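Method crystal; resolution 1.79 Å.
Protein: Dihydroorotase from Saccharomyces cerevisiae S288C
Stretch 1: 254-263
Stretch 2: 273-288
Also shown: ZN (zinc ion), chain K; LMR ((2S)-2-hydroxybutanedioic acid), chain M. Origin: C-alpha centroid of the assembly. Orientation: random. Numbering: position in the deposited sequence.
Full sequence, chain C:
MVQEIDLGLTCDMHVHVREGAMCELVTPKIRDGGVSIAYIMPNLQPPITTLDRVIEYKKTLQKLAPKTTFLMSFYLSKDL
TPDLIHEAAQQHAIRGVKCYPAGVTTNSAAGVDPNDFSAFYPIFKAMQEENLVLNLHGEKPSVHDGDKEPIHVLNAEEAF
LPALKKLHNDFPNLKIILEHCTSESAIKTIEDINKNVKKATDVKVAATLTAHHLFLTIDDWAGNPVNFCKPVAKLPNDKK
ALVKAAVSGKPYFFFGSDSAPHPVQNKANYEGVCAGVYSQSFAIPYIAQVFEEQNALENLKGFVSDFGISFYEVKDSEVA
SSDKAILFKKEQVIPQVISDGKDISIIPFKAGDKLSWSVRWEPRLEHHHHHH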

# COMPACT_ATOMS: atom_id res chain seq x y z
N PHE C 254 -12.20 20.38 -10.76
CA PHE C 254 -11.22 20.84 -11.73
C PHE C 254 -9.84 20.32 -11.35
O PHE C 254 -9.66 19.68 -10.31
CB PHE C 254 -11.23 22.38 -11.89
CG PHE C 254 -11.18 23.16 -10.61
CD1 PHE C 254 -12.33 23.64 -10.01
CD2 PHE C 254 -9.95 23.48 -10.02
CE1 PHE C 254 -12.29 24.39 -8.85
CE2 PHE C 254 -9.90 24.24 -8.86
CZ PHE C 254 -11.07 24.69 -8.27
N PHE C 255 -8.87 20.59 -12.22
CA PHE C 255 -7.56 19.94 -12.17
C PHE C 255 -6.67 20.57 -11.12
O PHE C 255 -6.44 21.78 -11.13
CB PHE C 255 -6.89 20.04 -13.53
CG PHE C 255 -5.51 19.44 -13.60
CD1 PHE C 255 -5.29 18.14 -13.18
CD2 PHE C 255 -4.45 20.17 -14.13
CE1 PHE C 255 -4.02 17.58 -13.27
CE2 PHE C 255 -3.18 19.62 -14.23
CZ PHE C 255 -2.97 18.31 -13.80
N GLY C 256 -6.13 19.73 -10.23
CA GLY C 256 -5.00 20.12 -9.40
C GLY C 256 -4.08 18.93 -9.35
O GLY C 256 -4.48 17.87 -8.86
N SER C 257 -2.86 19.05 -9.87
CA SER C 257 -2.05 17.86 -10.08
C SER C 257 -1.58 17.25 -8.77
O SER C 257 -1.39 16.03 -8.67
CB SER C 257 -0.83 18.19 -10.95
OG SER C 257 0.06 19.06 -10.28
N ASP C 258 -1.35 18.09 -7.76
CA ASP C 258 -0.54 17.70 -6.60
C ASP C 258 0.76 17.05 -7.06
O ASP C 258 1.22 16.07 -6.48
CB ASP C 258 -1.31 16.76 -5.66
CG ASP C 258 -0.65 16.65 -4.30
OD1 ASP C 258 0.16 17.54 -3.99
OD2 ASP C 258 -0.90 15.67 -3.56
N SER C 259 1.34 17.58 -8.14
CA SER C 259 2.66 17.10 -8.52
C SER C 259 3.64 17.38 -7.39
O SER C 259 3.77 18.52 -6.93
CB SER C 259 3.12 17.76 -9.82
OG SER C 259 4.44 17.35 -10.13
N ALA C 260 4.32 16.33 -6.92
CA ALA C 260 5.11 16.36 -5.69
C ALA C 260 6.48 15.77 -5.99
O ALA C 260 6.67 14.55 -5.90
CB ALA C 260 4.41 15.57 -4.58
N PRO C 261 7.45 16.61 -6.34
CA PRO C 261 8.78 16.09 -6.73
C PRO C 261 9.55 15.54 -5.53
O PRO C 261 9.68 16.21 -4.50
CB PRO C 261 9.48 17.31 -7.33
CG PRO C 261 8.42 18.37 -7.48
CD PRO C 261 7.36 18.07 -6.48
N HIS C 262 10.07 14.33 -5.68
CA HIS C 262 11.01 13.76 -4.72
C HIS C 262 12.20 13.17 -5.46
O HIS C 262 12.03 12.53 -6.51
CB HIS C 262 10.34 12.66 -3.88
CG HIS C 262 9.28 13.18 -2.97
ND1 HIS C 262 9.57 13.86 -1.81
CD2 HIS C 262 7.93 13.11 -3.04
CE1 HIS C 262 8.45 14.19 -1.20
NE2 HIS C 262 7.44 13.76 -1.94
N PRO C 263 13.41 13.38 -4.95
CA PRO C 263 14.56 12.67 -5.51
C PRO C 263 14.37 11.17 -5.31
O PRO C 263 13.79 10.73 -4.32
CB PRO C 263 15.74 13.21 -4.71
CG PRO C 263 15.15 13.67 -3.42
CD PRO C 263 13.74 14.10 -3.72
N VAL C 273 9.05 5.91 3.12
CA VAL C 273 8.97 6.37 1.74
C VAL C 273 8.21 7.68 1.69
O VAL C 273 7.10 7.80 2.23
CB VAL C 273 8.28 5.30 0.87
CG1 VAL C 273 7.87 5.88 -0.48
CG2 VAL C 273 9.19 4.09 0.68
N CYS C 274 8.80 8.70 1.04
CA CYS C 274 8.11 9.98 0.89
C CYS C 274 6.87 9.84 0.04
O CYS C 274 6.88 9.16 -0.99
CB CYS C 274 9.04 11.00 0.26
SG CYS C 274 10.42 11.42 1.31
N ALA C 275 5.79 10.50 0.45
CA ALA C 275 4.54 10.47 -0.31
C ALA C 275 4.57 11.52 -1.42
O ALA C 275 4.94 12.68 -1.18
CB ALA C 275 3.36 10.75 0.60
N GLY C 276 4.18 11.11 -2.63
CA GLY C 276 4.04 12.05 -3.72
C GLY C 276 4.37 11.49 -5.09
O GLY C 276 5.32 10.71 -5.25
N VAL C 277 3.57 11.89 -6.08
CA VAL C 277 3.75 11.50 -7.47
C VAL C 277 4.15 12.75 -8.24
O VAL C 277 3.57 13.82 -8.02
CB VAL C 277 2.46 10.89 -8.04
CG1 VAL C 277 2.57 10.71 -9.57
CG2 VAL C 277 2.15 9.54 -7.34
N TYR C 278 5.14 12.63 -9.12
CA TYR C 278 5.62 13.75 -9.93
C TYR C 278 4.96 13.71 -11.31
O TYR C 278 5.31 12.87 -12.15
CB TYR C 278 7.14 13.75 -10.08
CG TYR C 278 7.56 14.85 -11.02
CD1 TYR C 278 7.56 16.17 -10.60
CD2 TYR C 278 7.91 14.57 -12.34
CE1 TYR C 278 7.93 17.21 -11.47
CE2 TYR C 278 8.27 15.61 -13.23
CZ TYR C 278 8.27 16.92 -12.78
OH TYR C 278 8.63 17.94 -13.65
N SER C 279 4.05 14.65 -11.56
CA SER C 279 3.30 14.68 -12.80
C SER C 279 3.50 15.96 -13.60
O SER C 279 2.90 16.09 -14.68
CB SER C 279 1.80 14.46 -12.54
OG SER C 279 1.31 15.44 -11.64
N GLN C 280 4.32 16.91 -13.13
CA GLN C 280 4.33 18.24 -13.75
C GLN C 280 4.76 18.19 -15.21
O GLN C 280 4.16 18.86 -16.05
CB GLN C 280 5.25 19.18 -12.98
CG GLN C 280 4.84 20.64 -13.11
CD GLN C 280 3.59 20.94 -12.30
OE1 GLN C 280 3.62 20.92 -11.07
NE2 GLN C 280 2.47 21.17 -12.99
N SER C 281 5.79 17.39 -15.52
CA SER C 281 6.40 17.42 -16.86
C SER C 281 5.43 17.03 -17.97
O SER C 281 5.67 17.39 -19.14
CB SER C 281 7.62 16.50 -16.90
OG SER C 281 8.74 17.06 -16.23
N PHE C 282 4.35 16.31 -17.67
CA PHE C 282 3.41 15.91 -18.70
C PHE C 282 1.98 16.10 -18.23
O PHE C 282 1.09 15.36 -18.64
CB PHE C 282 3.66 14.45 -19.13
CG PHE C 282 5.05 14.23 -19.63
CD1 PHE C 282 5.37 14.46 -20.96
CD2 PHE C 282 6.06 13.83 -18.77
CE1 PHE C 282 6.66 14.28 -21.43
CE2 PHE C 282 7.35 13.65 -19.23
CZ PHE C 282 7.65 13.88 -20.56
N ALA C 283 1.76 17.11 -17.38
CA ALA C 283 0.50 17.27 -16.67
C ALA C 283 -0.70 17.21 -17.61
O ALA C 283 -1.59 16.37 -17.46
CB ALA C 283 0.53 18.58 -15.88
N ILE C 284 -0.75 18.10 -18.60
CA ILE C 284 -1.94 18.15 -19.44
C ILE C 284 -2.04 16.91 -20.33
O ILE C 284 -3.14 16.34 -20.45
CB ILE C 284 -1.99 19.44 -20.27
CG1 ILE C 284 -2.02 20.65 -19.32
CG2 ILE C 284 -3.24 19.45 -21.14
CD1 ILE C 284 -3.28 20.72 -18.46
N PRO C 285 -0.95 16.44 -20.96
CA PRO C 285 -1.04 15.16 -21.69
C PRO C 285 -1.58 13.99 -20.87
O PRO C 285 -2.32 13.17 -21.42
CB PRO C 285 0.41 14.92 -22.12
CG PRO C 285 0.99 16.29 -22.27
CD PRO C 285 0.35 17.11 -21.18
N TYR C 286 -1.25 13.88 -19.56
CA TYR C 286 -1.85 12.83 -18.74
C TYR C 286 -3.37 12.95 -18.72
O TYR C 286 -4.09 11.96 -18.89
CB TYR C 286 -1.34 12.89 -17.29
CG TYR C 286 0.12 12.56 -17.04
CD1 TYR C 286 0.68 11.37 -17.48
CD2 TYR C 286 0.92 13.44 -16.33
CE1 TYR C 286 2.00 11.08 -17.23
CE2 TYR C 286 2.24 13.17 -16.07
CZ TYR C 286 2.78 11.97 -16.52
OH TYR C 286 4.09 11.71 -16.27
N ILE C 287 -3.87 14.15 -18.46
CA ILE C 287 -5.30 14.35 -18.35
C ILE C 287 -5.98 14.09 -19.70
O ILE C 287 -7.07 13.52 -19.76
CB ILE C 287 -5.59 15.77 -17.84
CG1 ILE C 287 -4.95 15.97 -16.46
CG2 ILE C 287 -7.08 16.01 -17.77
CD1 ILE C 287 -5.52 15.05 -15.39
N ALA C 288 -5.33 14.52 -20.78
CA ALA C 288 -5.88 14.29 -22.11
C ALA C 288 -6.04 12.81 -22.39
O ALA C 288 -7.01 12.38 -23.03
CB ALA C 288 -4.99 14.95 -23.16
ZN ZN K . -0.12 18.78 -2.38
C1 LMR M . 0.74 15.81 -0.40
O1A LMR M . 0.05 16.56 -1.14
O1B LMR M . 0.11 15.13 0.43
C2 LMR M . 2.28 15.71 -0.48
O2 LMR M . 2.80 14.44 -0.83
C3 LMR M . 2.80 16.56 -1.59
C4 LMR M . 4.21 16.78 -1.12
O4A LMR M . 5.07 15.83 -1.06
O4B LMR M . 4.44 17.95 -0.77
O HOH W 1 -1.08 14.40 -10.73
O HOH W 2 1.39 13.52 -5.31
O HOH W 3 5.74 19.63 -9.56
O HOH W 4 7.99 12.22 -6.72

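Two short bonds to backbone carbonyls anchor this contact. Ala-260 N donates to Val-277 O at 2.8 Å, with an N-H...O angle of 156°, and Ser-259 CA leans on the same oxygen at 3.4 Å. Two residues on, the imidazole of His-262 reaches across in an m rotamer, and its NE2 donates to Ala-275 O at 2.8 Å. That nitrogen also makes a weak bond to the ligand, His-262 NE2 to LMR O4A at 3.3 Å, so one nitrogen serves the cross-stretch bond and, weakly, the ligand. Nearby, Asp-258 OD1 binds the zinc at 2.0 Å.

Ser-259 supplies the third anchor. Its CB points toward the other stretch, and the t rotamer sets OG where Ser-279 N donates to it at 3.1 Å and Gln-280 N, weakly, at 3.0 Å. A small hydroxyl thus receives two amides at the start of the 3-10 turn. Ser-257 OG in turn accepts from Ser-259 N at 2.9 Å, bracing the loop from within. Water bridges other polar atoms: water 1 links Ser-257 O (2.6 Å) to Ser-279 OG (2.8 Å), and water 2 joins Asp-258 O to Val-277 N, each at 2.8 Å.

Close backbone approach suits a glycine at Gly-276. Its CA lies 3.6 Å from Ala-260 CB; a CB on Gly-276 would collide with that methyl and with His-262 NE2, and its backbone angles by themselves call for glycine.

Apolar packing completes the join. Cys-274 CB sits over one face of the His-262 ring, 3.6 Å from its centroid, while Pro-261 CG meets Tyr-278 CD1 at 3.9 Å. Farther out, the CB of buried Phe-255 points toward the other stretch, and the t rotamer places its ring against the helix: Ile-287 CG1 covers one ring face, 4.1 Å from the centroid, and Ala-283 CB lies at the edge, 4.1 Å from Phe-255 CZ.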